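Local coordinates for protein ATP-dependent DNA helicase (Mycobacterium smegmatis, PDB 5V9X) that unwinds RNA:DNA hybrids by tracking 3' to 5' along single-stranded DNA, powered by ATP hydrolysis, at residues 571-579 with 613-621; 97-107 with 159-170. All blocks are in the same frame, centred on the assembly; numbering follows the deposited sequence.

Contact 1 (571-579 with 613-621). With nucleotides of chain B.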
loop_
_atom_site.group_PDB
_atom_site.type_symbol
_atom_site.label_atom_id
_atom_site.label_comp_id
_atom_site.label_asym_id
_atom_site.label_seq_id
_atom_site.Cartn_x
_atom_site.Cartn_y
_atom_site.Cartn_z
ATOM N N GLU A 571 -12.440 20.551 -6.619
ATOM C CA GLU A 571 -11.437 19.808 -5.863
ATOM C C GLU A 571 -10.041 19.989 -6.459
ATOM O O GLU A 571 -9.874 19.989 -7.676
ATOM C CB GLU A 571 -11.800 18.323 -5.812
ATOM C CG GLU A 571 -13.037 18.017 -4.984
ATOM C CD GLU A 571 -13.345 16.535 -4.922
ATOM O OE1 GLU A 571 -13.086 15.827 -5.918
ATOM O OE2 GLU A 571 -13.842 16.076 -3.872
ATOM N N LEU A 572 -9.046 20.154 -5.588
ATOM C CA LEU A 572 -7.661 20.314 -6.008
ATOM C C LEU A 572 -6.748 19.653 -4.985
ATOM O O LEU A 572 -7.071 19.583 -3.796
ATOM C CB LEU A 572 -7.282 21.790 -6.179
ATOM C CG LEU A 572 -7.640 22.435 -7.519
ATOM C CD1 LEU A 572 -7.267 23.908 -7.530
ATOM C CD2 LEU A 572 -6.948 21.698 -8.653
ATOM N N ASP A 573 -5.604 19.174 -5.464
ATOM C CA ASP A 573 -4.656 18.473 -4.610
ATOM C C ASP A 573 -3.955 19.448 -3.672
ATOM O O ASP A 573 -3.684 20.597 -4.028
ATOM C CB ASP A 573 -3.628 17.729 -5.466
ATOM C CG ASP A 573 -2.887 16.648 -4.695
ATOM O OD1 ASP A 573 -2.313 16.952 -3.629
ATOM O OD2 ASP A 573 -2.883 15.487 -5.158
ATOM N N GLU A 574 -3.659 18.970 -2.458
ATOM C CA GLU A 574 -2.982 19.800 -1.464
ATOM C C GLU A 574 -1.650 20.331 -1.981
ATOM O O GLU A 574 -1.268 21.462 -1.661
ATOM C CB GLU A 574 -2.780 18.996 -0.175
ATOM C CG GLU A 574 -1.895 19.659 0.867
ATOM C CD GLU A 574 -1.907 18.918 2.191
ATOM O OE1 GLU A 574 -2.932 18.274 2.499
ATOM O OE2 GLU A 574 -0.895 18.973 2.922
ATOM N N GLU A 575 -0.937 19.540 -2.789
ATOM C CA GLU A 575 0.314 20.008 -3.375
ATOM C C GLU A 575 0.064 20.978 -4.524
ATOM O O GLU A 575 0.749 22.002 -4.633
ATOM C CB GLU A 575 1.148 18.819 -3.850
ATOM C CG GLU A 575 1.583 17.884 -2.735
ATOM C CD GLU A 575 2.404 16.714 -3.242
ATOM O OE1 GLU A 575 3.087 16.867 -4.278
ATOM O OE2 GLU A 575 2.364 15.641 -2.603
ATOM N N MET A 576 -0.902 20.669 -5.393
ATOM C CA MET A 576 -1.271 21.601 -6.457
ATOM C C MET A 576 -1.709 22.943 -5.883
ATOM O O MET A 576 -1.413 23.998 -6.454
ATOM C CB MET A 576 -2.378 20.993 -7.320
ATOM C CG MET A 576 -3.069 21.977 -8.259
ATOM S SD MET A 576 -1.967 22.686 -9.502
ATOM C CE MET A 576 -3.022 23.955 -10.198
ATOM N N VAL A 577 -2.404 22.920 -4.743
ATOM C CA VAL A 577 -2.858 24.158 -4.116
ATOM C C VAL A 577 -1.685 24.944 -3.541
ATOM O O VAL A 577 -1.688 26.181 -3.568
ATOM C CB VAL A 577 -3.917 23.843 -3.043
ATOM C CG1 VAL A 577 -4.232 25.074 -2.215
ATOM C CG2 VAL A 577 -5.184 23.319 -3.694
ATOM N N TYR A 578 -0.662 24.252 -3.025
ATOM C CA TYR A 578 0.497 24.945 -2.469
ATOM C C TYR A 578 1.194 25.803 -3.517
ATOM O O TYR A 578 1.857 26.788 -3.172
ATOM C CB TYR A 578 1.478 23.934 -1.874
ATOM C CG TYR A 578 2.656 24.561 -1.158
ATOM C CD1 TYR A 578 2.531 25.036 0.141
ATOM C CD2 TYR A 578 3.895 24.669 -1.778
ATOM C CE1 TYR A 578 3.603 25.608 0.800
ATOM C CE2 TYR A 578 4.973 25.238 -1.126
ATOM C CZ TYR A 578 4.821 25.704 0.162
ATOM O OH TYR A 578 5.891 26.272 0.815
ATOM N N GLU A 579 1.055 25.448 -4.792
ATOM C CA GLU A 579 1.563 26.249 -5.904
ATOM C C GLU A 579 0.379 27.036 -6.459
ATOM O O GLU A 579 -0.331 26.582 -7.358
ATOM C CB GLU A 579 2.216 25.355 -6.952
ATOM C CG GLU A 579 3.391 24.550 -6.412
ATOM C CD GLU A 579 3.625 23.258 -7.171
ATOM O OE1 GLU A 579 2.857 22.969 -8.114
ATOM O OE2 GLU A 579 4.576 22.526 -6.821
ATOM N N ALA A 613 -4.062 28.615 -18.625
ATOM C CA ALA A 613 -4.146 28.163 -17.247
ATOM C C ALA A 613 -3.188 27.005 -17.006
ATOM O O ALA A 613 -2.789 26.292 -17.931
ATOM C CB ALA A 613 -5.576 27.739 -16.890
ATOM N N ARG A 614 -2.823 26.825 -15.740
ATOM C CA ARG A 614 -1.965 25.719 -15.347
ATOM C C ARG A 614 -2.778 24.436 -15.227
ATOM O O ARG A 614 -3.950 24.449 -14.839
ATOM C CB ARG A 614 -1.268 26.024 -14.021
ATOM N N LEU A 615 -2.144 23.322 -15.571
ATOM C CA LEU A 615 -2.806 22.027 -15.512
ATOM C C LEU A 615 -2.734 21.489 -14.088
ATOM O O LEU A 615 -1.629 21.268 -13.579
ATOM C CB LEU A 615 -2.156 21.054 -16.488
ATOM C CG LEU A 615 -2.755 19.659 -16.686
ATOM C CD1 LEU A 615 -4.275 19.678 -16.665
ATOM C CD2 LEU A 615 -2.245 19.058 -17.989
ATOM N N PRO A 616 -3.874 21.289 -13.407
ATOM C CA PRO A 616 -3.843 20.803 -12.020
ATOM C C PRO A 616 -3.049 19.520 -11.838
ATOM O O PRO A 616 -3.380 18.481 -12.419
ATOM C CB PRO A 616 -5.327 20.590 -11.701
ATOM C CG PRO A 616 -6.031 21.586 -12.556
ATOM C CD PRO A 616 -5.237 21.651 -13.835
ATOM N N PHE A 617 -1.988 19.594 -11.036
ATOM C CA PHE A 617 -1.212 18.407 -10.703
ATOM C C PHE A 617 -2.002 17.525 -9.746
ATOM O O PHE A 617 -2.501 17.995 -8.719
ATOM C CB PHE A 617 0.128 18.798 -10.081
ATOM C CG PHE A 617 0.854 17.651 -9.426
ATOM C CD1 PHE A 617 1.610 16.766 -10.179
ATOM C CD2 PHE A 617 0.784 17.461 -8.053
ATOM C CE1 PHE A 617 2.278 15.710 -9.577
ATOM C CE2 PHE A 617 1.450 16.406 -7.446
ATOM C CZ PHE A 617 2.197 15.531 -8.210
ATOM N N TRP A 618 -2.115 16.246 -10.084
ATOM C CA TRP A 618 -2.833 15.278 -9.266
ATOM C C TRP A 618 -1.870 14.168 -8.868
ATOM O O TRP A 618 -1.413 13.401 -9.722
ATOM C CB TRP A 618 -4.031 14.697 -10.015
ATOM C CG TRP A 618 -5.106 15.681 -10.370
ATOM C CD1 TRP A 618 -5.338 16.234 -11.596
ATOM C CD2 TRP A 618 -6.111 16.207 -9.495
ATOM N NE1 TRP A 618 -6.422 17.077 -11.537
ATOM C CE2 TRP A 618 -6.914 17.079 -10.259
ATOM C CE3 TRP A 618 -6.404 16.036 -8.138
ATOM C CZ2 TRP A 618 -7.992 17.770 -9.714
ATOM C CZ3 TRP A 618 -7.478 16.716 -7.602
ATOM C CH2 TRP A 618 -8.257 17.574 -8.386
ATOM N N ARG A 619 -1.560 14.085 -7.579
ATOM C CA ARG A 619 -0.906 12.908 -7.019
ATOM C C ARG A 619 -2.003 11.999 -6.484
ATOM O O ARG A 619 -2.643 12.320 -5.476
ATOM C CB ARG A 619 0.084 13.284 -5.920
ATOM C CG ARG A 619 0.847 12.091 -5.358
ATOM C CD ARG A 619 1.687 12.475 -4.151
ATOM N NE ARG A 619 2.606 13.569 -4.448
ATOM C CZ ARG A 619 3.826 13.406 -4.949
ATOM N NH1 ARG A 619 4.280 12.188 -5.214
ATOM N NH2 ARG A 619 4.594 14.462 -5.185
ATOM N N GLY A 620 -2.244 10.890 -7.181
ATOM C CA GLY A 620 -3.254 9.934 -6.772
ATOM C C GLY A 620 -3.131 9.582 -5.308
ATOM O O GLY A 620 -4.036 9.864 -4.514
ATOM N N ASP A 621 -1.993 8.990 -4.939
ATOM C CA ASP A 621 -1.688 8.702 -3.541
ATOM C C ASP A 621 -0.275 8.148 -3.388
ATOM O O ASP A 621 0.172 7.335 -4.206
ATOM C CB ASP A 621 -2.701 7.719 -2.956
ATOM C CG ASP A 621 -2.373 7.335 -1.538
ATOM O OD1 ASP A 621 -1.619 6.358 -1.353
ATOM O OD2 ASP A 621 -2.845 8.028 -0.612
ATOM P P DG B 6 -7.877 11.424 -5.822
ATOM O OP1 DG B 6 -9.098 11.994 -5.208
ATOM O OP2 DG B 6 -6.543 11.903 -5.394
ATOM O "O5'" DG B 6 -7.901 9.849 -5.627
ATOM C "C5'" DG B 6 -7.652 9.298 -4.371
ATOM C "C4'" DG B 6 -7.702 7.793 -4.458
ATOM O "O4'" DG B 6 -6.673 7.327 -5.358
ATOM C "C3'" DG B 6 -7.486 7.076 -3.134
ATOM O "O3'" DG B 6 -8.629 6.304 -2.837
ATOM C "C2'" DG B 6 -6.240 6.203 -3.365
ATOM C "C1'" DG B 6 -6.165 6.110 -4.884
ATOM N N9 DG B 6 -4.807 5.948 -5.416
ATOM C C8 DG B 6 -4.271 6.593 -6.508
ATOM N N7 DG B 6 -3.039 6.255 -6.763
ATOM C C5 DG B 6 -2.729 5.322 -5.781
ATOM C C6 DG B 6 -1.528 4.606 -5.551
ATOM O O6 DG B 6 -0.467 4.658 -6.191
ATOM N N1 DG B 6 -1.636 3.760 -4.448
ATOM C C2 DG B 6 -2.760 3.623 -3.667
ATOM N N2 DG B 6 -2.676 2.758 -2.646
ATOM N N3 DG B 6 -3.891 4.286 -3.872
ATOM C C4 DG B 6 -3.807 5.117 -4.942
ATOM P P DT B 5 -13.627 13.201 -9.484
ATOM O OP1 DT B 5 -14.767 12.267 -9.607
ATOM O OP2 DT B 5 -13.705 14.340 -8.542
ATOM O "O5'" DT B 5 -12.314 12.366 -9.119
ATOM C "C5'" DT B 5 -11.144 13.044 -8.684
ATOM C "C4'" DT B 5 -9.941 12.119 -8.708
ATOM O "O4'" DT B 5 -9.520 11.911 -10.081
ATOM C "C3'" DT B 5 -8.718 12.649 -7.973
ATOM O "O3'" DT B 5 -7.987 11.584 -7.416
ATOM C "C2'" DT B 5 -7.931 13.334 -9.076
ATOM C "C1'" DT B 5 -8.234 12.467 -10.288
ATOM N N1 DT B 5 -8.250 13.246 -11.557
ATOM C C2 DT B 5 -7.285 13.008 -12.508
ATOM O O2 DT B 5 -6.408 12.172 -12.378
ATOM N N3 DT B 5 -7.386 13.785 -13.632
ATOM C C4 DT B 5 -8.333 14.761 -13.891
ATOM O O4 DT B 5 -8.341 15.408 -14.933
ATOM C C5 DT B 5 -9.313 14.963 -12.848
ATOM C C7 DT B 5 -10.390 15.994 -13.013
ATOM C C6 DT B 5 -9.222 14.208 -11.744
ATOM P P DC B 7 -9.516 6.641 -1.544
ATOM O OP1 DC B 7 -10.925 6.774 -1.969
ATOM O OP2 DC B 7 -8.861 7.742 -0.807
ATOM O "O5'" DC B 7 -9.389 5.315 -0.684
ATOM C "C5'" DC B 7 -9.377 4.065 -1.349
ATOM C "C4'" DC B 7 -8.538 3.067 -0.586
ATOM O "O4'" DC B 7 -7.145 3.368 -0.762
ATOM C "C3'" DC B 7 -8.763 3.080 0.919
ATOM O "O3'" DC B 7 -9.632 2.022 1.278
ATOM C "C2'" DC B 7 -7.359 2.889 1.520
ATOM C "C1'" DC B 7 -6.445 2.784 0.301
ATOM N N1 DC B 7 -5.156 3.500 0.478
ATOM C C2 DC B 7 -3.975 2.768 0.626
ATOM O O2 DC B 7 -4.026 1.532 0.593
ATOM N N3 DC B 7 -2.806 3.434 0.795
ATOM C C4 DC B 7 -2.798 4.768 0.825
ATOM N N4 DC B 7 -1.623 5.383 0.995
ATOM C C5 DC B 7 -3.995 5.530 0.682
ATOM C C6 DC B 7 -5.139 4.863 0.513
#

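Contact 2 (97-107 with 159-170). With nucleotides of chain B.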
loop_
_atom_site.group_PDB
_atom_site.type_symbol
_atom_site.label_atom_id
_atom_site.label_comp_id
_atom_site.label_asym_id
_atom_site.label_seq_id
_atom_site.Cartn_x
_atom_site.Cartn_y
_atom_site.Cartn_z
ATOM N N GLY A 97 -3.266 -16.160 30.367
ATOM C CA GLY A 97 -3.044 -14.927 29.643
ATOM C C GLY A 97 -3.006 -15.166 28.143
ATOM O O GLY A 97 -3.014 -16.297 27.657
ATOM N N THR A 98 -2.965 -14.061 27.407
ATOM C CA THR A 98 -2.939 -14.145 25.952
ATOM C C THR A 98 -1.655 -14.822 25.488
ATOM O O THR A 98 -0.552 -14.359 25.794
ATOM C CB THR A 98 -3.069 -12.752 25.340
ATOM O OG1 THR A 98 -4.287 -12.142 25.790
ATOM C CG2 THR A 98 -3.089 -12.845 23.824
ATOM N N GLN A 99 -1.803 -15.924 24.751
ATOM C CA GLN A 99 -0.689 -16.779 24.355
ATOM C C GLN A 99 -0.243 -16.566 22.915
ATOM O O GLN A 99 0.958 -16.609 22.633
ATOM C CB GLN A 99 -1.063 -18.251 24.550
ATOM C CG GLN A 99 -1.242 -18.662 26.004
ATOM C CD GLN A 99 0.076 -18.900 26.711
ATOM O OE1 GLN A 99 0.893 -19.711 26.271
ATOM N NE2 GLN A 99 0.294 -18.190 27.813
ATOM N N VAL A 100 -1.181 -16.351 21.996
ATOM C CA VAL A 100 -0.882 -16.147 20.584
ATOM C C VAL A 100 -1.383 -14.768 20.181
ATOM O O VAL A 100 -2.488 -14.367 20.558
ATOM C CB VAL A 100 -1.522 -17.245 19.705
ATOM C CG1 VAL A 100 -1.278 -16.965 18.228
ATOM C CG2 VAL A 100 -0.982 -18.615 20.088
ATOM N N LEU A 101 -0.566 -14.042 19.421
ATOM C CA LEU A 101 -0.918 -12.714 18.929
ATOM C C LEU A 101 -0.843 -12.723 17.408
ATOM O O LEU A 101 0.245 -12.830 16.834
ATOM C CB LEU A 101 0.002 -11.644 19.515
ATOM C CG LEU A 101 -0.291 -10.206 19.071
ATOM C CD1 LEU A 101 -1.654 -9.750 19.568
ATOM C CD2 LEU A 101 0.798 -9.257 19.539
ATOM N N TYR A 102 -1.997 -12.612 16.760
ATOM C CA TYR A 102 -2.083 -12.499 15.311
ATOM C C TYR A 102 -2.356 -11.046 14.946
ATOM O O TYR A 102 -3.281 -10.431 15.486
ATOM C CB TYR A 102 -3.184 -13.412 14.763
ATOM C CG TYR A 102 -3.519 -13.192 13.302
ATOM C CD1 TYR A 102 -4.399 -12.190 12.915
ATOM C CD2 TYR A 102 -2.973 -14.000 12.313
ATOM C CE1 TYR A 102 -4.711 -11.986 11.590
ATOM C CE2 TYR A 102 -3.286 -13.805 10.982
ATOM C CZ TYR A 102 -4.155 -12.792 10.625
ATOM O OH TYR A 102 -4.480 -12.580 9.303
ATOM N N VAL A 103 -1.559 -10.504 14.025
ATOM C CA VAL A 103 -1.685 -9.119 13.586
ATOM C C VAL A 103 -2.023 -9.105 12.103
ATOM O O VAL A 103 -1.307 -9.709 11.293
ATOM C CB VAL A 103 -0.402 -8.314 13.858
ATOM C CG1 VAL A 103 -0.563 -6.882 13.374
ATOM C CG2 VAL A 103 -0.057 -8.342 15.340
ATOM N N SER A 104 -3.105 -8.411 11.749
ATOM C CA SER A 104 -3.533 -8.238 10.372
ATOM C C SER A 104 -3.591 -6.758 10.013
ATOM O O SER A 104 -4.087 -5.949 10.804
ATOM C CB SER A 104 -4.914 -8.864 10.133
ATOM O OG SER A 104 -5.407 -8.523 8.847
ATOM N N PRO A 105 -3.100 -6.374 8.832
ATOM C CA PRO A 105 -3.214 -4.966 8.420
ATOM C C PRO A 105 -4.629 -4.555 8.052
ATOM O O PRO A 105 -4.915 -3.351 8.018
ATOM C CB PRO A 105 -2.274 -4.874 7.211
ATOM C CG PRO A 105 -2.223 -6.267 6.669
ATOM C CD PRO A 105 -2.361 -7.190 7.853
ATOM N N LEU A 106 -5.522 -5.505 7.783
ATOM C CA LEU A 106 -6.900 -5.220 7.404
ATOM C C LEU A 106 -7.859 -5.781 8.446
ATOM O O LEU A 106 -7.659 -6.891 8.954
ATOM C CB LEU A 106 -7.224 -5.811 6.028
ATOM C CG LEU A 106 -6.507 -5.188 4.830
ATOM C CD1 LEU A 106 -6.765 -5.999 3.577
ATOM C CD2 LEU A 106 -6.958 -3.751 4.636
ATOM N N LYS A 107 -8.903 -5.009 8.759
ATOM C CA LYS A 107 -9.898 -5.462 9.728
ATOM C C LYS A 107 -10.674 -6.665 9.205
ATOM O O LYS A 107 -10.896 -7.638 9.937
ATOM C CB LYS A 107 -10.858 -4.323 10.074
ATOM C CG LYS A 107 -10.232 -3.193 10.862
ATOM C CD LYS A 107 -11.278 -2.191 11.326
ATOM C CE LYS A 107 -11.969 -1.518 10.151
ATOM N NZ LYS A 107 -12.905 -0.451 10.602
ATOM N N PRO A 159 -8.721 -11.994 29.114
ATOM C CA PRO A 159 -8.100 -11.931 27.796
ATOM C C PRO A 159 -8.188 -13.266 27.087
ATOM O O PRO A 159 -8.167 -14.335 27.728
ATOM C CB PRO A 159 -6.646 -11.553 28.111
ATOM C CG PRO A 159 -6.430 -12.023 29.509
ATOM C CD PRO A 159 -7.743 -11.823 30.201
ATOM N N PRO A 160 -8.288 -13.257 25.763
ATOM C CA PRO A 160 -8.357 -14.512 25.012
ATOM C C PRO A 160 -6.983 -15.139 24.827
ATOM O O PRO A 160 -5.947 -14.473 24.879
ATOM C CB PRO A 160 -8.948 -14.080 23.666
ATOM C CG PRO A 160 -8.464 -12.675 23.499
ATOM C CD PRO A 160 -8.420 -12.078 24.887
ATOM N N ASP A 161 -6.994 -16.456 24.607
ATOM C CA ASP A 161 -5.745 -17.167 24.352
ATOM C C ASP A 161 -5.142 -16.752 23.017
ATOM O O ASP A 161 -3.918 -16.633 22.891
ATOM C CB ASP A 161 -5.980 -18.676 24.391
ATOM C CG ASP A 161 -6.427 -19.163 25.756
ATOM O OD1 ASP A 161 -6.151 -18.474 26.762
ATOM O OD2 ASP A 161 -7.050 -20.244 25.824
ATOM N N VAL A 162 -5.982 -16.524 22.012
ATOM C CA VAL A 162 -5.553 -16.047 20.702
ATOM C C VAL A 162 -6.129 -14.651 20.516
ATOM O O VAL A 162 -7.346 -14.487 20.366
ATOM C CB VAL A 162 -6.006 -16.982 19.574
ATOM C CG1 VAL A 162 -5.584 -16.422 18.222
ATOM C CG2 VAL A 162 -5.452 -18.383 19.784
ATOM N N LEU A 163 -5.264 -13.642 20.524
ATOM C CA LEU A 163 -5.676 -12.265 20.287
ATOM C C LEU A 163 -5.418 -11.907 18.830
ATOM O O LEU A 163 -4.284 -12.012 18.349
ATOM C CB LEU A 163 -4.941 -11.293 21.210
ATOM C CG LEU A 163 -5.416 -9.845 21.070
ATOM C CD1 LEU A 163 -6.872 -9.720 21.502
ATOM C CD2 LEU A 163 -4.530 -8.893 21.859
ATOM N N ILE A 164 -6.471 -11.492 18.134
ATOM C CA ILE A 164 -6.393 -11.013 16.759
ATOM C C ILE A 164 -6.581 -9.504 16.790
ATOM O O ILE A 164 -7.518 -9.007 17.425
ATOM C CB ILE A 164 -7.457 -11.685 15.874
ATOM C CG1 ILE A 164 -7.235 -13.199 15.820
ATOM C CG2 ILE A 164 -7.448 -11.086 14.484
ATOM C CD1 ILE A 164 -8.358 -13.953 15.141
ATOM N N THR A 165 -5.696 -8.773 16.118
ATOM C CA THR A 165 -5.732 -7.317 16.195
ATOM C C THR A 165 -5.011 -6.729 14.986
ATOM O O THR A 165 -4.577 -7.449 14.082
ATOM C CB THR A 165 -5.116 -6.828 17.510
ATOM O OG1 THR A 165 -5.191 -5.399 17.571
ATOM C CG2 THR A 165 -3.658 -7.259 17.617
ATOM N N THR A 166 -4.891 -5.409 14.980
ATOM C CA THR A 166 -4.197 -4.629 13.969
ATOM C C THR A 166 -2.926 -4.019 14.551
ATOM O O THR A 166 -2.733 -4.002 15.772
ATOM C CB THR A 166 -5.112 -3.516 13.437
ATOM O OG1 THR A 166 -5.478 -2.640 14.511
ATOM C CG2 THR A 166 -6.365 -4.106 12.807
ATOM N N PRO A 167 -2.019 -3.521 13.702
ATOM C CA PRO A 167 -0.847 -2.817 14.247
ATOM C C PRO A 167 -1.224 -1.590 15.054
ATOM O O PRO A 167 -0.653 -1.353 16.125
ATOM C CB PRO A 167 -0.042 -2.451 12.991
ATOM C CG PRO A 167 -0.479 -3.433 11.960
ATOM C CD PRO A 167 -1.927 -3.683 12.239
ATOM N N GLU A 168 -2.188 -0.807 14.568
ATOM C CA GLU A 168 -2.632 0.378 15.295
ATOM C C GLU A 168 -3.202 0.006 16.658
ATOM O O GLU A 168 -2.888 0.642 17.671
ATOM C CB GLU A 168 -3.670 1.143 14.468
ATOM C CG GLU A 168 -3.115 1.875 13.248
ATOM C CD GLU A 168 -2.727 0.945 12.110
ATOM O OE1 GLU A 168 -3.081 -0.254 12.162
ATOM O OE2 GLU A 168 -2.064 1.415 11.160
ATOM N N SER A 169 -4.043 -1.029 16.707
ATOM C CA SER A 169 -4.665 -1.402 17.973
ATOM C C SER A 169 -3.668 -2.067 18.913
ATOM O O SER A 169 -3.754 -1.892 20.134
ATOM C CB SER A 169 -5.864 -2.312 17.726
ATOM O OG SER A 169 -7.003 -1.554 17.362
ATOM N N LEU A 170 -2.721 -2.836 18.371
ATOM C CA LEU A 170 -1.637 -3.351 19.203
ATOM C C LEU A 170 -0.883 -2.211 19.870
ATOM O O LEU A 170 -0.492 -2.310 21.040
ATOM C CB LEU A 170 -0.679 -4.204 18.371
ATOM C CG LEU A 170 0.513 -4.766 19.151
ATOM C CD1 LEU A 170 0.030 -5.686 20.265
ATOM C CD2 LEU A 170 1.489 -5.491 18.234
ATOM P P DG B 9 -8.875 -1.204 7.239
ATOM O OP1 DG B 9 -9.123 -2.647 7.459
ATOM O OP2 DG B 9 -9.966 -0.326 6.757
ATOM O "O5'" DG B 9 -8.296 -0.577 8.582
ATOM C "C5'" DG B 9 -7.054 -1.038 9.095
ATOM C "C4'" DG B 9 -6.595 -0.174 10.252
ATOM O "O4'" DG B 9 -6.172 1.119 9.751
ATOM C "C3'" DG B 9 -7.657 0.099 11.310
ATOM O "O3'" DG B 9 -7.077 0.032 12.602
ATOM C "C2'" DG B 9 -8.139 1.510 10.977
ATOM C "C1'" DG B 9 -6.886 2.150 10.395
ATOM N N9 DG B 9 -7.172 3.184 9.405
ATOM C C8 DG B 9 -7.866 3.031 8.230
ATOM N N7 DG B 9 -7.963 4.130 7.538
ATOM C C5 DG B 9 -7.287 5.073 8.298
ATOM C C6 DG B 9 -7.062 6.445 8.049
ATOM O O6 DG B 9 -7.428 7.119 7.077
ATOM N N1 DG B 9 -6.330 7.042 9.073
ATOM C C2 DG B 9 -5.873 6.391 10.195
ATOM N N2 DG B 9 -5.182 7.135 11.075
ATOM N N3 DG B 9 -6.078 5.100 10.440
ATOM C C4 DG B 9 -6.792 4.508 9.451
ATOM P P DC B 10 -8.005 -0.183 13.895
ATOM O OP1 DC B 10 -7.201 -0.922 14.893
ATOM O OP2 DC B 10 -9.317 -0.709 13.460
ATOM O "O5'" DC B 10 -8.261 1.296 14.432
ATOM C "C5'" DC B 10 -7.234 1.991 15.101
ATOM C "C4'" DC B 10 -7.694 3.389 15.451
ATOM O "O4'" DC B 10 -7.675 4.218 14.265
ATOM C "C3'" DC B 10 -9.121 3.473 16.006
ATOM O "O3'" DC B 10 -9.110 4.112 17.258
ATOM C "C2'" DC B 10 -9.881 4.300 14.965
ATOM C "C1'" DC B 10 -8.761 5.101 14.329
ATOM N N1 DC B 10 -9.075 5.578 12.957
ATOM C C2 DC B 10 -8.718 6.875 12.583
ATOM O O2 DC B 10 -8.137 7.597 13.404
ATOM N N3 DC B 10 -9.012 7.304 11.329
ATOM C C4 DC B 10 -9.639 6.488 10.477
ATOM N N4 DC B 10 -9.912 6.952 9.253
ATOM C C5 DC B 10 -10.015 5.161 10.844
ATOM C C6 DC B 10 -9.717 4.752 12.080
ATOM P P DT B 8 -10.321 1.992 2.727
ATOM O OP1 DT B 8 -11.481 1.082 2.639
ATOM O OP2 DT B 8 -10.521 3.387 3.177
ATOM O "O5'" DT B 8 -9.208 1.326 3.661
ATOM C "C5'" DT B 8 -8.603 0.095 3.279
ATOM C "C4'" DT B 8 -7.309 -0.130 4.040
ATOM O "O4'" DT B 8 -6.295 0.773 3.564
ATOM C "C3'" DT B 8 -7.394 0.132 5.536
ATOM O "O3'" DT B 8 -7.647 -1.086 6.212
ATOM C "C2'" DT B 8 -6.008 0.706 5.901
ATOM C "C1'" DT B 8 -5.303 0.873 4.550
ATOM N N1 DT B 8 -4.609 2.183 4.389
ATOM C C2 DT B 8 -3.238 2.209 4.295
ATOM O O2 DT B 8 -2.548 1.207 4.334
ATOM N N3 DT B 8 -2.698 3.458 4.149
ATOM C C4 DT B 8 -3.379 4.662 4.091
ATOM O O4 DT B 8 -2.802 5.737 3.957
ATOM C C5 DT B 8 -4.816 4.563 4.197
ATOM C C7 DT B 8 -5.661 5.799 4.146
ATOM C C6 DT B 8 -5.354 3.343 4.340
#

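Contact 1 (571-579 with 613-621)
E575, on the short helix 574-578, and R619, in the irregular segment 613-621, make the ionic end of this contact. R619 grips the carboxylate side-on: its NH2 binds the syn lone pair of E575 OE1 at 3.0 Å, with that oxygen in the guanidinium plane, while its NE reaches E575 OE2 at 2.8 Å, with that oxygen tilted 32° from the same plane. A bend in the arginine chain (chi3 -56°) turns it onto the extended glutamate. D573 divides its oxygens. OD1 caps the helix by accepting from E575 N, and OD2 takes R619 N at 3.1 Å from above the carboxylate plane. The packed part continues through M576, whose CB sits 3.3 Å from F617 O and whose SD receives a weak bond from F617 N, and through L572, whose CD2 rests 3.6 Å from P616 CB. W618 turns an edge to E571 O, while C2' of DT5 of chain B lies over one indole face. Toward the solvent side the contact thins: D573 and E575 are buried, but E571 is exposed and its carboxylate pairs with R301. The chemistry suggests that the capping D573, by also holding R619 N, helps to place the backbone next to W618, which meets the DNA.

Contact 2 (97-107 with 159-170)
D161 O takes two backbone donors from the facing segment, Q99 N and V100 N, both at 2.9 Å, and T98 OG1 gives a third bond to P160 O, lying in its carbonyl plane. From there a parallel ladder runs through L163 N to V100 O, Y102 N to L163 O, T165 N to Y102 O and S104 N to T165 O. Beyond the ladder the starts of the following helices meet the DNA: K107 N points almost straight at OP1 of DG9 of chain B (2.7 Å, 175°), and S169 OG bonds OP1 of DC10 of chain B. T166, the N-cap of helix 167-174, accepts from S169 N with OG1, which chi1 61° places between its backbone N and carbonyl carbon. Side chains pack outward on both faces. L101 CD1 meets L163 CD2 at 3.8 Å, and L101 CD2 reaches L170 CD1; V103 CG1 lies 3.7 Å from P167 CD. On the reverse face I164 CG2 touches Y102 CD1 at 3.6 Å. The DNA-facing loops after the two strands probably correspond to motifs Ia and Ib of superfamily 2 helicases. Strand 100-103 sits between 162-165 and 187-191 in the parallel sheet; helices 75-88 and 107-116 cover the Y102 face, and helix 200-213 covers the L101 face.

How the contacts relate
From the N terminus, contact 2 comes first. It closes a loop of 51 residues that carries helices 107-116, 118-130 and 149-157 and strand 140-143, and so joins two neighbouring strands of the first parallel sheet. The chain then completes that sheet and builds most of the second before contact 1 closes a shorter loop, 33 residues, of which 581-608 are not modelled, and holds helix 574-578 against the loop that leads to helix 627-640. The two loops therefore stand in series, neither nested nor crossed. The centres of the two contacts are 39 Å apart, on opposite sides of the chain's centre, and the contacts do not touch. The DNA connects them: contact 2 meets DT8 to DC10 of chain B, contact 1 DT5 to DC7.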